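Long-range contacts in ATP-dependent helicase FUN30 (Saccharomyces cerevisiae S288c, PDB 5GN1), which uses ATP hydrolysis to remodel nucleosomes and promotes resection of broken DNA ends, the chain here being the C-terminal RecA-like part of its ATPase: residues I277-S282 with T307-K312; K109-P114 with S314-I319; V205-L210 with I256-T261. All blocks are in the same frame, centred on the assembly; numbering follows the deposited sequence. Where two conformers were deposited one is given.

How the contacts relate
Going from the N terminus, contact 2 opens first, at 109-114 at the C-terminal end of helix 100-110, and closes only 200 residues later at 314-319, the start of helix 315-322. The other two contacts both lie within that long excursion and follow one another: contact 3 pairs strands 205-209 and 256-260, and once it has closed contact 1 joins strand 275-278 to strand 304-311. Contacts 1 and 3 share one parallel sheet, in which strands 275-278 and 205-209 are neighbours, and Asp280 OD2 bonds to Ser209 OG between them. Contact 2 sets helix 315-322, which follows strand 304-311, against helix 100-110; Thr311 of contact 1 bonds to Ser111 and Glu316.

Contact 1: I277-S282 with T307-K312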
loop_
_atom_site.group_PDB
_atom_site.type_symbol
_atom_site.label_atom_id
_atom_site.label_comp_id
_atom_site.label_asym_id
_atom_site.label_seq_id
_atom_site.Cartn_x
_atom_site.Cartn_y
_atom_site.Cartn_z
ATOM N N ILE A 277 1.105 9.854 -10.015
ATOM C CA ILE A 277 1.845 9.593 -8.793
ATOM C C ILE A 277 1.908 8.089 -8.618
ATOM O O ILE A 277 0.866 7.424 -8.552
ATOM C CB ILE A 277 1.198 10.261 -7.574
ATOM C CG1 ILE A 277 1.119 11.775 -7.786
ATOM C CG2 ILE A 277 1.987 9.929 -6.315
ATOM C CD1 ILE A 277 0.463 12.488 -6.650
ATOM N N ILE A 278 3.127 7.556 -8.570
ATOM C CA ILE A 278 3.364 6.140 -8.307
ATOM C C ILE A 278 3.571 6.051 -6.803
ATOM O O ILE A 278 4.617 6.461 -6.290
ATOM C CB ILE A 278 4.576 5.613 -9.081
ATOM C CG1 ILE A 278 4.431 5.900 -10.572
ATOM C CG2 ILE A 278 4.749 4.109 -8.863
ATOM C CD1 ILE A 278 3.312 5.150 -11.205
ATOM N N PHE A 279 2.547 5.583 -6.077
ATOM C CA PHE A 279 2.656 5.613 -4.622
ATOM C C PHE A 279 3.713 4.631 -4.141
ATOM O O PHE A 279 4.394 4.888 -3.140
ATOM C CB PHE A 279 1.305 5.324 -3.981
ATOM C CG PHE A 279 1.241 5.648 -2.512
ATOM C CD1 PHE A 279 0.944 6.938 -2.082
ATOM C CD2 PHE A 279 1.460 4.661 -1.557
ATOM C CE1 PHE A 279 0.886 7.241 -0.727
ATOM C CE2 PHE A 279 1.385 4.953 -0.198
ATOM C CZ PHE A 279 1.096 6.245 0.215
ATOM N N ASP A 280 3.893 3.531 -4.863
ATOM C CA ASP A 280 4.888 2.528 -4.508
ATOM C C ASP A 280 5.307 1.848 -5.798
ATOM O O ASP A 280 4.455 1.489 -6.617
ATOM C CB ASP A 280 4.329 1.518 -3.489
ATOM C CG ASP A 280 2.956 0.974 -3.892
ATOM O OD1 ASP A 280 2.914 0.004 -4.683
ATOM O OD2 ASP A 280 1.924 1.538 -3.432
ATOM N N GLN A 281 6.608 1.718 -6.004
ATOM C CA GLN A 281 7.028 1.297 -7.325
ATOM C C GLN A 281 6.948 -0.218 -7.465
ATOM O O GLN A 281 6.904 -0.965 -6.487
ATOM C CB GLN A 281 8.441 1.792 -7.622
ATOM C CG GLN A 281 9.503 1.156 -6.765
ATOM C CD GLN A 281 10.819 1.911 -6.828
ATOM O OE1 GLN A 281 11.457 2.149 -5.793
ATOM N NE2 GLN A 281 11.227 2.302 -8.037
ATOM N N SER A 282 6.896 -0.659 -8.711
ATOM C CA SER A 282 6.973 -2.064 -9.049
ATOM C C SER A 282 8.426 -2.471 -9.271
ATOM O O SER A 282 9.262 -1.661 -9.689
ATOM C CB SER A 282 6.152 -2.353 -10.307
ATOM O OG SER A 282 6.329 -3.690 -10.734
ATOM N N THR A 307 5.574 11.157 -10.858
ATOM C CA THR A 307 6.375 11.222 -9.643
ATOM C C THR A 307 6.249 9.905 -8.881
ATOM O O THR A 307 5.134 9.468 -8.573
ATOM C CB THR A 307 5.946 12.406 -8.763
ATOM O OG1 THR A 307 6.117 13.627 -9.500
ATOM C CG2 THR A 307 6.787 12.470 -7.468
ATOM N N THR A 308 7.386 9.279 -8.579
ATOM C CA THR A 308 7.421 8.060 -7.775
ATOM C C THR A 308 7.857 8.410 -6.362
ATOM O O THR A 308 8.885 9.072 -6.172
ATOM C CB THR A 308 8.366 7.027 -8.383
ATOM O OG1 THR A 308 7.914 6.700 -9.695
ATOM C CG2 THR A 308 8.386 5.754 -7.533
ATOM N N LEU A 309 7.047 8.009 -5.381
ATOM C CA LEU A 309 7.341 8.250 -3.978
ATOM C C LEU A 309 8.275 7.165 -3.474
ATOM O O LEU A 309 7.987 5.977 -3.634
ATOM C CB LEU A 309 6.057 8.237 -3.143
ATOM C CG LEU A 309 4.971 9.215 -3.567
ATOM C CD1 LEU A 309 3.830 9.216 -2.550
ATOM C CD2 LEU A 309 5.585 10.588 -3.702
ATOM N N ILE A 310 9.384 7.569 -2.856
ATOM C CA ILE A 310 10.408 6.635 -2.400
ATOM C C ILE A 310 10.798 7.008 -0.980
ATOM O O ILE A 310 11.275 8.124 -0.737
ATOM C CB ILE A 310 11.644 6.642 -3.312
ATOM C CG1 ILE A 310 11.270 6.107 -4.689
ATOM C CG2 ILE A 310 12.777 5.806 -2.686
ATOM C CD1 ILE A 310 12.454 5.756 -5.577
ATOM N N THR A 311 10.591 6.082 -0.042
ATOM C CA THR A 311 11.011 6.300 1.332
ATOM C C THR A 311 12.521 6.100 1.450
ATOM O O THR A 311 13.057 5.051 1.066
ATOM C CB THR A 311 10.260 5.372 2.278
ATOM O OG1 THR A 311 8.873 5.764 2.314
ATOM C CG2 THR A 311 10.848 5.481 3.683
ATOM N N LYS A 312 13.200 7.126 1.959
ATOM C CA LYS A 312 14.644 7.080 2.143
ATOM C C LYS A 312 15.000 6.168 3.310
ATOM O O LYS A 312 14.242 6.040 4.277
ATOM C CB LYS A 312 15.194 8.482 2.416
ATOM C CG LYS A 312 16.005 9.098 1.285
ATOM C CD LYS A 312 16.383 10.541 1.645
ATOM C CE LYS A 312 17.654 10.986 0.945
ATOM N NZ LYS A 312 18.159 12.275 1.512
HETATM O O HOH W 1 8.289 3.065 -4.128
#
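In the central parallel sheet of the RecA-like C-terminal ATPase domain, strands 275-278 and 304-311 are the two strands of a beta-alpha-beta unit whose helix is 285-292, and they meet through Ile278, Thr307 and Leu309. Ile278 uses both of its backbone polar atoms: its N donates to Thr307 O at 2.8 Å, and its O accepts from Leu309 N in a nearly straight bond, 173° at the hydrogen. Beyond Ile278 the chains part, and a water fills in for the direct bond, accepting from Gln281 N and donating to Leu309 O. Lys186 NZ also bonds to Leu309 O and to Phe279 O, bridging the two diverging backbones.

The side chains pack on both faces. On one, Leu309 CG lies 4.1 Å from Ile277 CG2, while its CD1 reaches CD1 of the Phe279 ring at 3.7 Å; chi1 (-166°) sets CG of Phe279 anti to the backbone N, and the ring meets the methyl obliquely. Helix 185-200 covers Ile277 on this face. On the other, Thr308 OG1 lies against CB of Ile278 at 3.6 Å, and Thr308 CG2 approaches Gln281 CB at 4.0 Å. Where the strands splay, direct backbone bonding thus gives way to bridging of Gln281 N, Phe279 O and Leu309 O by a water and a lysine ammonium, while the apolar packing of Leu309 on Phe279 continues.

Contact 2: K109-P114 with S314-I319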
loop_
_atom_site.group_PDB
_atom_site.type_symbol
_atom_site.label_atom_id
_atom_site.label_comp_id
_atom_site.label_asym_id
_atom_site.label_seq_id
_atom_site.Cartn_x
_atom_site.Cartn_y
_atom_site.Cartn_z
ATOM N N LYS A 109 5.759 -2.786 3.162
ATOM C CA LYS A 109 4.576 -2.192 3.778
ATOM C C LYS A 109 4.939 -1.149 4.827
ATOM O O LYS A 109 4.269 -0.117 4.948
ATOM C CB LYS A 109 3.711 -3.296 4.395
ATOM C CG LYS A 109 3.050 -4.167 3.350
ATOM C CD LYS A 109 2.364 -5.371 3.994
ATOM C CE LYS A 109 1.463 -6.072 2.988
ATOM N NZ LYS A 109 0.854 -7.279 3.611
ATOM N N ALA A 110 5.981 -1.405 5.621
ATOM C CA ALA A 110 6.370 -0.430 6.635
ATOM C C ALA A 110 6.873 0.869 6.002
ATOM O O ALA A 110 6.684 1.946 6.572
ATOM C CB ALA A 110 7.434 -1.037 7.567
ATOM N N SER A 111 7.492 0.790 4.825
ATOM C CA SER A 111 7.863 1.993 4.083
ATOM C C SER A 111 6.651 2.792 3.596
ATOM O O SER A 111 6.815 3.950 3.196
ATOM C CB SER A 111 8.714 1.617 2.868
ATOM O OG SER A 111 9.796 0.766 3.218
ATOM N N LEU A 112 5.454 2.196 3.583
ATOM C CA LEU A 112 4.245 2.822 3.046
ATOM C C LEU A 112 3.355 3.433 4.118
ATOM O O LEU A 112 2.993 4.612 4.021
ATOM C CB LEU A 112 3.434 1.795 2.239
ATOM C CG LEU A 112 4.206 1.226 1.064
ATOM C CD1 LEU A 112 3.405 0.150 0.309
ATOM C CD2 LEU A 112 4.642 2.371 0.148
ATOM N N HIS A 113 2.956 2.644 5.124
ATOM C CA HIS A 113 1.955 3.110 6.071
ATOM C C HIS A 113 1.856 2.228 7.312
ATOM O O HIS A 113 1.743 0.999 7.196
ATOM C CB HIS A 113 0.583 3.185 5.389
ATOM C CG HIS A 113 -0.312 4.210 5.996
ATOM N ND1 HIS A 113 -0.800 4.098 7.277
ATOM C CD2 HIS A 113 -0.782 5.384 5.511
ATOM C CE1 HIS A 113 -1.535 5.158 7.559
ATOM N NE2 HIS A 113 -1.532 5.957 6.507
ATOM N N PRO A 114 1.905 2.821 8.510
ATOM C CA PRO A 114 1.731 2.028 9.745
ATOM C C PRO A 114 0.447 1.236 9.797
ATOM O O PRO A 114 0.419 0.166 10.423
ATOM C CB PRO A 114 1.747 3.094 10.849
ATOM C CG PRO A 114 2.595 4.203 10.289
ATOM C CD PRO A 114 2.345 4.201 8.786
ATOM N N SER A 314 15.279 2.928 3.285
ATOM C CA SER A 314 14.310 1.847 3.281
ATOM C C SER A 314 14.581 0.946 2.090
ATOM O O SER A 314 15.295 1.307 1.151
ATOM C CB SER A 314 12.872 2.372 3.217
ATOM O OG SER A 314 12.460 2.501 1.866
ATOM N N ILE A 315 13.952 -0.230 2.130
ATOM C CA ILE A 315 14.039 -1.204 1.052
ATOM C C ILE A 315 13.612 -0.628 -0.294
ATOM O O ILE A 315 14.004 -1.147 -1.343
ATOM C CB ILE A 315 13.186 -2.425 1.432
ATOM C CG1 ILE A 315 13.380 -3.558 0.425
ATOM C CG2 ILE A 315 11.728 -2.015 1.558
ATOM C CD1 ILE A 315 12.803 -4.867 0.893
ATOM N N GLU A 316 12.806 0.441 -0.292
ATOM C CA GLU A 316 12.369 1.033 -1.557
ATOM C C GLU A 316 13.547 1.588 -2.347
ATOM O O GLU A 316 13.529 1.577 -3.580
ATOM C CB GLU A 316 11.334 2.129 -1.298
ATOM C CG GLU A 316 9.990 1.581 -0.780
ATOM C CD GLU A 316 8.867 2.623 -0.799
ATOM O OE1 GLU A 316 9.163 3.831 -0.685
ATOM O OE2 GLU A 316 7.691 2.224 -0.951
ATOM N N GLU A 317 14.579 2.075 -1.652
ATOM C CA GLU A 317 15.800 2.481 -2.339
ATOM C C GLU A 317 16.459 1.295 -3.038
ATOM O O GLU A 317 16.881 1.407 -4.193
ATOM C CB GLU A 317 16.759 3.150 -1.349
ATOM C CG GLU A 317 16.239 4.487 -0.828
ATOM C CD GLU A 317 17.252 5.247 0.025
ATOM O OE1 GLU A 317 17.467 4.878 1.200
ATOM O OE2 GLU A 317 17.851 6.209 -0.497
ATOM N N LYS A 318 16.531 0.137 -2.362
ATOM C CA LYS A 318 17.103 -1.055 -2.985
ATOM C C LYS A 318 16.274 -1.511 -4.174
ATOM O O LYS A 318 16.820 -1.953 -5.194
ATOM C CB LYS A 318 17.206 -2.186 -1.958
ATOM C CG LYS A 318 18.060 -1.842 -0.763
ATOM C CD LYS A 318 19.425 -1.407 -1.220
ATOM C CE LYS A 318 20.020 -0.369 -0.288
ATOM N NZ LYS A 318 21.339 0.083 -0.807
ATOM N N ILE A 319 14.949 -1.433 -4.056
ATOM C CA ILE A 319 14.093 -1.839 -5.167
ATOM C C ILE A 319 14.261 -0.892 -6.354
ATOM O O ILE A 319 14.287 -1.326 -7.511
ATOM C CB ILE A 319 12.633 -1.938 -4.686
ATOM C CG1 ILE A 319 12.493 -3.167 -3.780
ATOM C CG2 ILE A 319 11.649 -1.991 -5.874
ATOM C CD1 ILE A 319 11.139 -3.308 -3.129
#
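Ser111 and Leu112, at the C-terminal end of helix 100-110, meet Ser314 and Glu316 at the capped N terminus of helix 315-322. The contact thus docks the helix that follows strand 304-311 onto the end of a helix from the SNF2-related region, joining that region to the helicase C-terminal domain. Ser111 points its side chain at this helix start: OG comes within 3.5 Å of Ser314 CB and 3.8 Å of Ile315 CG2, while its CB rests on Glu316 CD. Leu112 meets Glu316 at about a right angle, bringing its CD2 methyl to 3.2 Å from OE2, a close approach of a methyl to a carboxylate oxygen.

The next shell fixes these groups. Ser111 OG bonds back to Leu107 O, four residues earlier, a bond consistent with OG anti to the carbonyl carbon (chi1 -51°). Ser314 is the N-cap, and its OG also bonds to Thr311 O. The Glu316 carboxylate is held at both oxygens, OE1 by Thr311 N and OE2 by a salt bridge to Lys186 NZ; this buried charge, close to a helix N terminus, is likely to be stabilised as a carboxylate. Ser111 O accepts from Thr311 OG1, and Tyr66 OH bonds to Ile315 N. Within the cap itself, Glu316 N donates to Ser314 OG at 3.0 Å, with 148° at the hydrogen.

Contact 3: V205-L210 with I256-T261; sequences VLIFSL and IFILST
Phe208 and Leu259 lie side by side at the apolar centre of this strand pair, both pointing the same way. Leu259 CD1 sits over one face of the ring, 4.2 Å from its centroid and 27° off the normal, a CH-pi contact, while its CB approaches Phe208 CE1 at 3.7 Å. On the same face of the sheet Leu206 CD2 touches Phe257 CB. The other face carries Val205, Ile207, Ile256 and Ile258: Val205 CG1 meets Ile256 CG1, and Ile207 CD1 reaches Ile256 CG2 at 3.8 Å, beneath helix 185-200. An alanine in place of Phe208 would probably leave a gap beside Leu259 CD1 and cost it the ring face.

Between the faces run four hydrogen bonds from Phe257 N to Val205 O through Ser209 N to Leu259 O, the shortest being Leu259 N to Ile207 O at 2.8 Å. At the polar edge Thr261 N donates to Ser209 O at 3.0 Å from well above the carbonyl plane, where the chain begins to turn. Ser209 OG is hydrogen-bonded to Asp280 OD2. The parallel pairing of these neighbouring strands, in a sheet flanked by helices, is as in the RecA-like fold of SNF2-family helicases.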
loop_
_atom_site.group_PDB
_atom_site.type_symbol
_atom_site.label_atom_id
_atom_site.label_comp_id
_atom_site.label_asym_id
_atom_site.label_seq_id
_atom_site.Cartn_x
_atom_site.Cartn_y
_atom_site.Cartn_z
ATOM N N VAL A 205 -4.975 14.165 -11.573
ATOM C CA VAL A 205 -3.861 13.279 -11.255
ATOM C C VAL A 205 -4.372 11.847 -11.125
ATOM O O VAL A 205 -5.469 11.609 -10.612
ATOM C CB VAL A 205 -3.121 13.745 -9.975
ATOM C CG1 VAL A 205 -4.059 13.779 -8.753
ATOM C CG2 VAL A 205 -1.882 12.875 -9.712
ATOM N N LEU A 206 -3.562 10.896 -11.606
ATOM C CA LEU A 206 -3.754 9.467 -11.348
ATOM C C LEU A 206 -2.799 9.018 -10.248
ATOM O O LEU A 206 -1.609 9.341 -10.292
ATOM C CB LEU A 206 -3.487 8.632 -12.599
ATOM C CG LEU A 206 -4.106 9.137 -13.903
ATOM C CD1 LEU A 206 -3.730 8.215 -15.062
ATOM C CD2 LEU A 206 -5.614 9.257 -13.722
ATOM N N ILE A 207 -3.312 8.273 -9.271
ATOM C CA ILE A 207 -2.479 7.686 -8.216
ATOM C C ILE A 207 -2.539 6.167 -8.354
ATOM O O ILE A 207 -3.630 5.584 -8.338
ATOM C CB ILE A 207 -2.921 8.125 -6.814
ATOM C CG1 ILE A 207 -3.042 9.647 -6.757
ATOM C CG2 ILE A 207 -1.896 7.637 -5.763
ATOM C CD1 ILE A 207 -3.514 10.187 -5.415
ATOM N N PHE A 208 -1.372 5.529 -8.494
ATOM C CA PHE A 208 -1.270 4.081 -8.659
ATOM C C PHE A 208 -0.618 3.433 -7.441
ATOM O O PHE A 208 0.359 3.962 -6.900
ATOM C CB PHE A 208 -0.431 3.725 -9.890
ATOM C CG PHE A 208 -1.102 4.015 -11.179
ATOM C CD1 PHE A 208 -1.987 3.108 -11.725
ATOM C CD2 PHE A 208 -0.834 5.196 -11.864
ATOM C CE1 PHE A 208 -2.618 3.378 -12.937
ATOM C CE2 PHE A 208 -1.447 5.470 -13.075
ATOM C CZ PHE A 208 -2.339 4.561 -13.613
ATOM N N SER A 209 -1.128 2.262 -7.039
ATOM C CA SER A 209 -0.481 1.460 -6.007
ATOM C C SER A 209 -0.583 -0.017 -6.350
ATOM O O SER A 209 -1.575 -0.471 -6.926
ATOM C CB SER A 209 -1.094 1.682 -4.611
ATOM O OG SER A 209 -0.439 0.857 -3.655
ATOM N N LEU A 210 0.452 -0.768 -5.972
ATOM C CA LEU A 210 0.421 -2.218 -6.115
ATOM C C LEU A 210 -0.378 -2.893 -5.013
ATOM O O LEU A 210 -0.585 -4.109 -5.077
ATOM C CB LEU A 210 1.845 -2.791 -6.134
ATOM C CG LEU A 210 2.556 -2.743 -7.491
ATOM C CD1 LEU A 210 4.020 -3.130 -7.356
ATOM C CD2 LEU A 210 1.858 -3.651 -8.493
ATOM N N ILE A 256 -8.986 13.491 -8.808
ATOM C CA ILE A 256 -8.146 12.332 -8.498
ATOM C C ILE A 256 -8.821 11.046 -8.943
ATOM O O ILE A 256 -10.004 10.825 -8.657
ATOM C CB ILE A 256 -7.824 12.238 -6.997
ATOM C CG1 ILE A 256 -7.072 13.477 -6.537
ATOM C CG2 ILE A 256 -6.988 10.976 -6.703
ATOM C CD1 ILE A 256 -6.757 13.446 -5.063
ATOM N N PHE A 257 -8.049 10.185 -9.604
ATOM C CA PHE A 257 -8.412 8.803 -9.904
ATOM C C PHE A 257 -7.360 7.916 -9.246
ATOM O O PHE A 257 -6.170 8.051 -9.546
ATOM C CB PHE A 257 -8.436 8.564 -11.416
ATOM C CG PHE A 257 -9.500 7.605 -11.878
ATOM C CD1 PHE A 257 -9.807 6.480 -11.146
ATOM C CD2 PHE A 257 -10.207 7.846 -13.049
ATOM C CE1 PHE A 257 -10.799 5.594 -11.590
ATOM C CE2 PHE A 257 -11.189 6.967 -13.488
ATOM C CZ PHE A 257 -11.482 5.844 -12.751
ATOM N N ILE A 258 -7.779 7.028 -8.338
ATOM C CA ILE A 258 -6.851 6.092 -7.714
ATOM C C ILE A 258 -7.063 4.716 -8.337
ATOM O O ILE A 258 -8.205 4.286 -8.555
ATOM C CB ILE A 258 -6.990 6.064 -6.175
ATOM C CG1 ILE A 258 -8.295 5.399 -5.725
ATOM C CG2 ILE A 258 -6.848 7.476 -5.579
ATOM C CD1 ILE A 258 -8.413 5.319 -4.200
ATOM N N LEU A 259 -5.956 4.043 -8.675
ATOM C CA LEU A 259 -5.996 2.803 -9.445
ATOM C C LEU A 259 -4.939 1.839 -8.943
ATOM O O LEU A 259 -3.919 2.249 -8.378
ATOM C CB LEU A 259 -5.720 3.014 -10.950
ATOM C CG LEU A 259 -6.550 4.028 -11.734
ATOM C CD1 LEU A 259 -5.760 5.299 -11.910
ATOM C CD2 LEU A 259 -6.929 3.439 -13.105
ATOM N N SER A 260 -5.181 0.547 -9.164
ATOM C CA SER A 260 -4.103 -0.421 -9.008
ATOM C C SER A 260 -3.155 -0.305 -10.196
ATOM O O SER A 260 -3.566 -0.007 -11.320
ATOM C CB SER A 260 -4.641 -1.849 -8.898
ATOM O OG SER A 260 -5.496 -2.163 -9.980
ATOM N N THR A 261 -1.866 -0.521 -9.930
ATOM C CA THR A 261 -0.869 -0.458 -10.993
ATOM C C THR A 261 -1.201 -1.426 -12.123
ATOM O O THR A 261 -0.957 -1.116 -13.292
ATOM C CB THR A 261 0.506 -0.723 -10.398
ATOM O OG1 THR A 261 0.767 0.291 -9.425
ATOM C CG2 THR A 261 1.591 -0.685 -11.453
#